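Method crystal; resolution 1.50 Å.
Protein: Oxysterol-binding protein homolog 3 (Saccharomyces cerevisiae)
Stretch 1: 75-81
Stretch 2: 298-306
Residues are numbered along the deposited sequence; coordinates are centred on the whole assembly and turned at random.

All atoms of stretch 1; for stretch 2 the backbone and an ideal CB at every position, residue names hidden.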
# COMPACT_ATOMS: atom_id res chain seq x y z
N ILE A 75 1.13 1.80 -0.00
CA ILE A 75 -0.05 1.20 -0.63
C ILE A 75 0.31 0.49 -1.94
O ILE A 75 -0.37 -0.46 -2.33
CB ILE A 75 -1.14 2.26 -0.83
CG1 ILE A 75 -1.58 2.79 0.54
CG2 ILE A 75 -2.33 1.65 -1.57
CD1 ILE A 75 -2.61 3.90 0.49
N SER A 76 1.38 0.92 -2.60
CA SER A 76 1.81 0.27 -3.83
C SER A 76 2.27 -1.16 -3.56
O SER A 76 2.35 -1.97 -4.48
CB SER A 76 2.96 1.04 -4.48
OG SER A 76 2.50 2.30 -4.96
N GLU A 77 2.58 -1.47 -2.30
CA GLU A 77 3.00 -2.82 -1.94
C GLU A 77 1.83 -3.78 -2.08
O GLU A 77 2.01 -5.00 -2.04
CB GLU A 77 3.57 -2.84 -0.52
CG GLU A 77 4.87 -2.05 -0.40
CD GLU A 77 5.48 -2.09 0.99
OE1 GLU A 77 5.97 -3.16 1.41
OE2 GLU A 77 5.45 -1.04 1.66
N THR A 78 0.64 -3.22 -2.25
CA THR A 78 -0.56 -4.03 -2.47
C THR A 78 -0.32 -4.87 -3.73
O THR A 78 -0.92 -5.93 -3.91
CB THR A 78 -1.80 -3.13 -2.69
OG1 THR A 78 -2.15 -2.49 -1.46
CG2 THR A 78 -2.99 -3.94 -3.20
N PHE A 79 0.58 -4.39 -4.59
CA PHE A 79 0.88 -5.07 -5.85
C PHE A 79 2.17 -5.90 -5.89
O PHE A 79 2.61 -6.32 -6.96
CB PHE A 79 0.88 -4.03 -6.98
CG PHE A 79 -0.47 -3.43 -7.22
CD1 PHE A 79 -1.41 -4.10 -8.01
CD2 PHE A 79 -0.83 -2.23 -6.62
CE1 PHE A 79 -2.69 -3.58 -8.18
CE2 PHE A 79 -2.12 -1.71 -6.79
CZ PHE A 79 -3.04 -2.39 -7.57
N GLU A 80 2.75 -6.16 -4.73
CA GLU A 80 3.97 -6.97 -4.67
C GLU A 80 3.77 -8.32 -5.36
O GLU A 80 4.68 -8.82 -6.02
CB GLU A 80 4.39 -7.21 -3.21
CG GLU A 80 5.63 -8.09 -3.08
CD GLU A 80 6.01 -8.40 -1.63
OE1 GLU A 80 5.36 -7.88 -0.69
OE2 GLU A 80 6.97 -9.17 -1.45
N TYR A 81 2.58 -8.90 -5.20
CA TYR A 81 2.29 -10.20 -5.79
C TYR A 81 1.30 -10.11 -6.95
O TYR A 81 0.41 -10.96 -7.11
CB TYR A 81 1.76 -11.15 -4.70
CG TYR A 81 2.73 -11.34 -3.55
CD1 TYR A 81 3.81 -12.23 -3.64
CD2 TYR A 81 2.59 -10.60 -2.38
CE1 TYR A 81 4.72 -12.37 -2.59
CE2 TYR A 81 3.50 -10.73 -1.33
CZ TYR A 81 4.56 -11.62 -1.44
OH TYR A 81 5.45 -11.74 -0.39
N UNK A 298 11.62 -4.48 6.16
CA UNK A 298 11.29 -4.33 4.74
C UNK A 298 11.42 -5.60 3.91
O UNK A 298 12.28 -6.44 4.17
CB UNK A 298 12.19 -3.25 4.13
N UNK A 299 10.57 -5.73 2.89
CA UNK A 299 10.67 -6.84 1.96
C UNK A 299 11.62 -6.30 0.89
O UNK A 299 11.93 -5.10 0.88
CB UNK A 299 9.32 -7.28 1.40
N UNK A 300 12.08 -7.16 -0.01
CA UNK A 300 12.94 -6.67 -1.07
C UNK A 300 12.15 -5.69 -1.92
O UNK A 300 12.68 -4.69 -2.38
CB UNK A 300 13.49 -7.82 -1.92
N UNK A 301 10.86 -5.96 -2.09
CA UNK A 301 9.99 -5.09 -2.88
C UNK A 301 9.92 -3.71 -2.21
O UNK A 301 10.01 -2.68 -2.88
CB UNK A 301 8.59 -5.70 -3.02
N UNK A 302 9.77 -3.68 -0.89
CA UNK A 302 9.71 -2.41 -0.17
C UNK A 302 11.00 -1.62 -0.38
O UNK A 302 10.97 -0.42 -0.64
CB UNK A 302 9.47 -2.65 1.32
N UNK A 303 12.13 -2.32 -0.26
CA UNK A 303 13.43 -1.69 -0.41
C UNK A 303 13.66 -1.11 -1.80
O UNK A 303 14.47 -0.20 -1.97
CB UNK A 303 14.53 -2.70 -0.09
N UNK A 304 12.93 -1.63 -2.78
CA UNK A 304 13.07 -1.16 -4.15
C UNK A 304 12.15 -0.01 -4.54
O UNK A 304 12.35 0.62 -5.57
CB UNK A 304 12.83 -2.33 -5.10
N UNK A 305 11.16 0.27 -3.69
CA UNK A 305 10.20 1.33 -3.96
C UNK A 305 10.81 2.72 -4.17
O UNK A 305 10.43 3.44 -5.09
CB UNK A 305 9.20 1.40 -2.80
N UNK A 306 11.75 3.08 -3.31
CA UNK A 306 12.35 4.41 -3.38
C UNK A 306 13.63 4.51 -4.18
O UNK A 306 14.34 5.51 -4.09
CB UNK A 306 12.63 4.91 -1.96

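Position 298 precedes the helix of stretch 2. Its CA-to-CB bond points sideways, and no atom of stretch 1 lies within 5.5 Å of the ideal CB. Stretch 1 sets no preference here. The residue is Phe298, and its ring makes no contact with stretch 1.

Position 299 sits right before the helix, with phi/psi of -89/170. Its CA-to-CB bond points toward stretch 1. The ideal CB is 4.1 Å from Glu80 OE2 and 5.3 Å from Glu77 OE1, so two carboxylates are near. An N-cap favours Ser, Thr, Asp or Asn; beside two acidic groups, an uncharged hydroxyl is the easier choice. The residue is Thr299, chi1 in p. Its OG1 does not bond either carboxylate directly. Water 1 bridges instead: it donates to Glu77 OE1 (2.7 Å from its O) and Glu80 OE1 (2.8 Å), and is hydrogen-bonded to Thr299 OG1 (2.8 Å). Thr299 N also donates to the side chain at 302.

Position 300 opens the helix. Its CB points sideways and finds nothing of stretch 1 within 5.5 Å. Many residues would suit, including long polar ones. It is Lys300, extended, with its end leading away.

Position 301 is helical, and its CB points toward stretch 1, with the ideal CB 3.8 Å from Glu80 CG. Beyond it lie backbone atoms of Ser76, Glu77, Phe79 and Glu80, and the aliphatic part of Glu80. A large apolar side chain would suit: Leu, Met or an aromatic. The residue is Phe301, chi1 in t. Glu80 CA stands 3.9 Å from the ring centroid, 8° off the normal, a CH-pi contact over the face. At the ring edge, Ser76 O is 3.8 Å from Phe301 CE2. The backbone takes part too: Phe301 N donates to water 2 (3.0 Å from its O), which lies 2.9 Å from Glu80 OE2.

Position 302 has a sideways CB, yet its ideal CB is 3.5 Å from Glu77 OE1. A short donor is called for, so Ser or Thr would fit well. The residue is Thr302, chi1 in m. Thr302 OG1 donates to Glu77 OE1 at 2.7 Å, the one direct hydrogen bond between the stretches. The same OG1 accepts from Thr299 N at 3.1 Å, so this hydroxyl links the start of the helix to stretch 1.

Positions 303 and 304 are out of reach, and stretch 1 does not choose between residues. They are Ala303 and Asn304.

Position 305 points its CB toward stretch 1, but the ideal CB has nothing within 5.5 Å. A side chain must cross a gap to reach the CH2 groups of Glu77 and Ser76. Leu, Met or Ile would suit. The residue is Leu305, in m, t. Its CD1 is 3.7 Å from Glu77 CG, and its CD2 is 4.3 Å from Ser76 CB.

Position 306 is out of reach and unconstrained by stretch 1. It is Asn306.

Stretch 2, residues 298-306: FTKFTANLN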
# COMPACT_ATOMS: atom_id res chain seq x y z
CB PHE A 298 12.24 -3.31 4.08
CG PHE A 298 11.80 -1.88 4.16
CD1 PHE A 298 10.85 -1.45 5.09
CD2 PHE A 298 12.38 -0.94 3.31
CE1 PHE A 298 10.50 -0.10 5.17
CE2 PHE A 298 12.04 0.40 3.39
CZ PHE A 298 11.10 0.82 4.31
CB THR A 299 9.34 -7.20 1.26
OG1 THR A 299 9.00 -6.18 0.31
CG2 THR A 299 8.21 -7.35 2.27
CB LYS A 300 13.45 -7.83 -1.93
CG LYS A 300 14.54 -8.63 -1.25
CD LYS A 300 15.06 -9.75 -2.12
CE LYS A 300 16.17 -10.51 -1.42
NZ LYS A 300 16.69 -11.63 -2.25
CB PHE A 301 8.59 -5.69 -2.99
CG PHE A 301 7.69 -5.00 -3.98
CD1 PHE A 301 7.82 -5.23 -5.35
CD2 PHE A 301 6.70 -4.11 -3.55
CE1 PHE A 301 6.97 -4.61 -6.27
CE2 PHE A 301 5.85 -3.49 -4.47
CZ PHE A 301 5.99 -3.74 -5.83
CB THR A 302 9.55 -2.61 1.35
OG1 THR A 302 8.60 -3.65 1.61
CG2 THR A 302 9.07 -1.31 2.00
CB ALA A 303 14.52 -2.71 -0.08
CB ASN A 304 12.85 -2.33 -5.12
CG ASN A 304 14.01 -3.31 -5.09
OD1 ASN A 304 15.15 -2.92 -4.84
ND2 ASN A 304 13.73 -4.58 -5.38
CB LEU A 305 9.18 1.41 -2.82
CG LEU A 305 8.18 0.26 -2.69
CD1 LEU A 305 7.49 0.35 -1.33
CD2 LEU A 305 7.16 0.32 -3.82
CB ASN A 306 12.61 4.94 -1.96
CG ASN A 306 12.58 6.45 -1.88
OD1 ASN A 306 13.36 7.07 -1.16
ND2 ASN A 306 11.65 7.06 -2.62
O HOH W 1 6.45 -5.29 -0.24
O HOH W 2 9.80 -8.72 -1.89
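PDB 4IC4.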